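Local coordinates for YerB protein (Bacillus subtilis, PDB 2PSB) that is a putative membrane lipoprotein of unknown molecular function that interacts with the helicase PcrA, at residues G48-D53 against T217-T222. Numbering follows the deposited sequence.
Sequences GLSKAD and TTDRET
The carboxylate of D219 reaches across to the type I beta turn G48-K51 and accepts from two of its backbone amides, G48 N and S50 N. D219, on strand 215-219, also forms an Asx turn, and the turn it meets belongs to the loop between strands 33-37 and 54-59. The contact thus joins the N-terminal and C-terminal DUF3048 family regions. In D219, CG lies anti to the backbone N (chi1 -173°), which carries the carboxylate toward the turn; both oxygens then accept from it. OD1 accepts from G48 N at 2.9 Å on its syn side, while E221 N, 3.0 Å from the same OD1, comes in from the opposite face of the carboxylate and closes the Asx turn. OD2 receives S50 N at 3.2 Å from above the plane and S50 OG at 2.7 Å on its anti side. Aspartate suits this place: its short chain lets OD1 reach the amide two residues on, and its two oxygens serve four protein donors, two each. Serine suits position 50 because its OG lies between the backbone N and carbonyl carbon (chi1 60°), where amide and hydroxyl can grip one oxygen. Glycine fits position 48, where its positive phi would press a CB against the preceding carbonyl oxygen. E221 passes its CG beside G48 N and turns its carboxylate to S47. The bent chain of K51 meets T222 tip to tip, NZ against the methyl CG2, and its positive charge probably helps stabilise the buried carboxylate. K51 NZ also donates to S50 OG at 3.0 Å, and a water that hydrogen-bonds to D219 OD2 at 2.5 Å is weakly bonded to that NZ.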
ATOM      1  N   GLY A  48      -3.766  -0.831  11.819  1.00 27.27           N
ATOM      2  CA  GLY A  48      -3.899   0.423  11.090  1.00 27.09           C
ATOM      3  C   GLY A  48      -4.266   0.442   9.612  1.00 29.05           C
ATOM      4  O   GLY A  48      -4.409   1.522   9.043  1.00 32.74           O
ATOM      5  N   LEU A  49      -4.432  -0.714   8.978  1.00 27.82           N
ATOM      6  CA  LEU A  49      -4.774  -0.721   7.550  1.00 28.66           C
ATOM      7  C   LEU A  49      -6.163  -0.171   7.210  1.00 29.96           C
ATOM      8  O   LEU A  49      -6.432   0.141   6.047  1.00 30.65           O
ATOM      9  CB  LEU A  49      -4.615  -2.126   6.946  1.00 25.53           C
ATOM     10  CG  LEU A  49      -3.180  -2.651   6.822  1.00 29.26           C
ATOM     11  CD1 LEU A  49      -3.149  -3.892   5.935  1.00 26.69           C
ATOM     12  CD2 LEU A  49      -2.281  -1.564   6.227  1.00 27.43           C
ATOM     13  N   SER A  50      -7.040  -0.036   8.205  1.00 28.28           N
ATOM     14  CA  SER A  50      -8.377   0.505   7.943  1.00 28.29           C
ATOM     15  C   SER A  50      -8.358   2.031   7.880  1.00 29.45           C
ATOM     16  O   SER A  50      -9.326   2.658   7.437  1.00 29.27           O
ATOM     17  CB  SER A  50      -9.372   0.057   9.014  1.00 26.65           C
ATOM     18  OG  SER A  50      -8.985   0.487  10.304  1.00 25.88           O
ATOM     19  N   LYS A  51      -7.254   2.626   8.324  1.00 29.49           N
ATOM     20  CA  LYS A  51      -7.109   4.075   8.308  1.00 29.11           C
ATOM     21  C   LYS A  51      -6.316   4.550   7.090  1.00 29.28           C
ATOM     22  O   LYS A  51      -6.232   5.752   6.843  1.00 32.16           O
ATOM     23  CB  LYS A  51      -6.402   4.565   9.576  1.00 30.64           C
ATOM     24  CG  LYS A  51      -7.087   4.208  10.878  1.00 30.30           C
ATOM     25  CD  LYS A  51      -8.467   4.796  10.968  1.00 36.17           C
ATOM     26  CE  LYS A  51      -9.198   4.276  12.205  1.00 41.00           C
ATOM     27  NZ  LYS A  51      -9.392   2.789  12.203  1.00 40.38           N
ATOM     28  N   ALA A  52      -5.733   3.621   6.336  1.00 26.88           N
ATOM     29  CA  ALA A  52      -4.928   3.979   5.161  1.00 23.25           C
ATOM     30  C   ALA A  52      -5.780   4.356   3.956  1.00 22.32           C
ATOM     31  O   ALA A  52      -6.778   3.694   3.654  1.00 23.10           O
ATOM     32  CB  ALA A  52      -3.979   2.818   4.787  1.00 16.00           C
ATOM     33  N   ASP A  53      -5.391   5.418   3.259  1.00 21.58           N
ATOM     34  CA  ASP A  53      -6.135   5.840   2.083  1.00 21.74           C
ATOM     35  C   ASP A  53      -5.806   4.938   0.891  1.00 23.73           C
ATOM     36  O   ASP A  53      -6.686   4.578   0.106  1.00 22.20           O
ATOM     37  CB  ASP A  53      -5.823   7.299   1.745  1.00 23.48           C
ATOM     38  CG  ASP A  53      -6.138   8.250   2.894  1.00 25.32           C
ATOM     39  OD1 ASP A  53      -7.030   7.947   3.698  1.00 25.09           O
ATOM     40  OD2 ASP A  53      -5.517   9.323   2.978  1.00 26.39           O
ATOM     41  N   THR A 217      -9.557 -10.140   5.548  1.00 32.85           N
ATOM     42  CA  THR A 217      -8.588  -9.145   5.990  1.00 27.44           C
ATOM     43  C   THR A 217      -9.208  -8.151   6.957  1.00 29.72           C
ATOM     44  O   THR A 217     -10.064  -7.346   6.589  1.00 28.15           O
ATOM     45  CB  THR A 217      -8.000  -8.368   4.802  1.00 29.55           C
ATOM     46  OG1 THR A 217      -7.394  -9.294   3.891  1.00 28.15           O
ATOM     47  CG2 THR A 217      -6.940  -7.365   5.287  1.00 28.07           C
ATOM     48  N   THR A 218      -8.740  -8.204   8.196  1.00 27.44           N
ATOM     49  CA  THR A 218      -9.222  -7.334   9.252  1.00 29.28           C
ATOM     50  C   THR A 218      -8.086  -6.476   9.827  1.00 28.72           C
ATOM     51  O   THR A 218      -6.909  -6.696   9.529  1.00 27.91           O
ATOM     52  CB  THR A 218      -9.817  -8.182  10.385  1.00 29.48           C
ATOM     53  OG1 THR A 218     -10.514  -7.337  11.298  1.00 33.99           O
ATOM     54  CG2 THR A 218      -8.729  -8.905  11.126  1.00 24.04           C
ATOM     55  N   ASP A 219      -8.456  -5.497  10.646  1.00 28.61           N
ATOM     56  CA  ASP A 219      -7.488  -4.614  11.289  1.00 30.61           C
ATOM     57  C   ASP A 219      -7.480  -4.994  12.767  1.00 31.10           C
ATOM     58  O   ASP A 219      -8.454  -4.743  13.485  1.00 31.43           O
ATOM     59  CB  ASP A 219      -7.912  -3.147  11.130  1.00 29.45           C
ATOM     60  CG  ASP A 219      -6.858  -2.160  11.640  1.00 31.00           C
ATOM     61  OD1 ASP A 219      -6.010  -2.542  12.478  1.00 32.04           O
ATOM     62  OD2 ASP A 219      -6.893  -0.990  11.207  1.00 28.15           O
ATOM     63  N   ARG A 220      -6.390  -5.605  13.222  1.00 31.93           N
ATOM     64  CA  ARG A 220      -6.304  -6.006  14.617  1.00 33.59           C
ATOM     65  C   ARG A 220      -6.795  -4.905  15.555  1.00 35.11           C
ATOM     66  O   ARG A 220      -7.391  -5.189  16.587  1.00 35.25           O
ATOM     67  CB  ARG A 220      -4.867  -6.373  15.006  1.00 32.84           C
ATOM     68  CG  ARG A 220      -4.732  -6.748  16.488  1.00 34.52           C
ATOM     69  CD  ARG A 220      -3.273  -6.868  16.930  1.00 36.16           C
ATOM     70  NE  ARG A 220      -2.523  -7.856  16.158  1.00 37.80           N
ATOM     71  CZ  ARG A 220      -2.624  -9.172  16.312  1.00 40.15           C
ATOM     72  NH1 ARG A 220      -3.451  -9.676  17.225  1.00 40.46           N
ATOM     73  NH2 ARG A 220      -1.896  -9.986  15.546  1.00 37.25           N
ATOM     74  N   GLU A 221      -6.554  -3.652  15.183  1.00 35.19           N
ATOM     75  CA  GLU A 221      -6.943  -2.520  16.018  1.00 38.00           C
ATOM     76  C   GLU A 221      -8.450  -2.292  16.172  1.00 39.27           C
ATOM     77  O   GLU A 221      -8.894  -1.742  17.183  1.00 39.85           O
ATOM     78  CB  GLU A 221      -6.261  -1.248  15.510  1.00 37.59           C
ATOM     79  CG  GLU A 221      -4.734  -1.330  15.543  1.00 37.72           C
ATOM     80  CD  GLU A 221      -4.174  -1.795  16.904  1.00 39.42           C
ATOM     81  OE1 GLU A 221      -4.478  -1.160  17.934  1.00 36.03           O
ATOM     82  OE2 GLU A 221      -3.425  -2.801  16.936  1.00 36.25           O
ATOM     83  N   THR A 222      -9.235  -2.718  15.183  1.00 39.88           N
ATOM     84  CA  THR A 222     -10.684  -2.569  15.243  1.00 39.94           C
ATOM     85  C   THR A 222     -11.392  -3.920  15.320  1.00 40.90           C
ATOM     86  O   THR A 222     -12.552  -4.003  15.728  1.00 41.92           O
ATOM     87  CB  THR A 222     -11.237  -1.863  13.999  1.00 38.88           C
ATOM     88  OG1 THR A 222     -10.886  -2.615  12.826  1.00 37.99           O
ATOM     89  CG2 THR A 222     -10.694  -0.458  13.898  1.00 39.59           C
TER
HETATM   90  O   HOH W   1      -6.507   0.931  12.788  1.00 39.83           O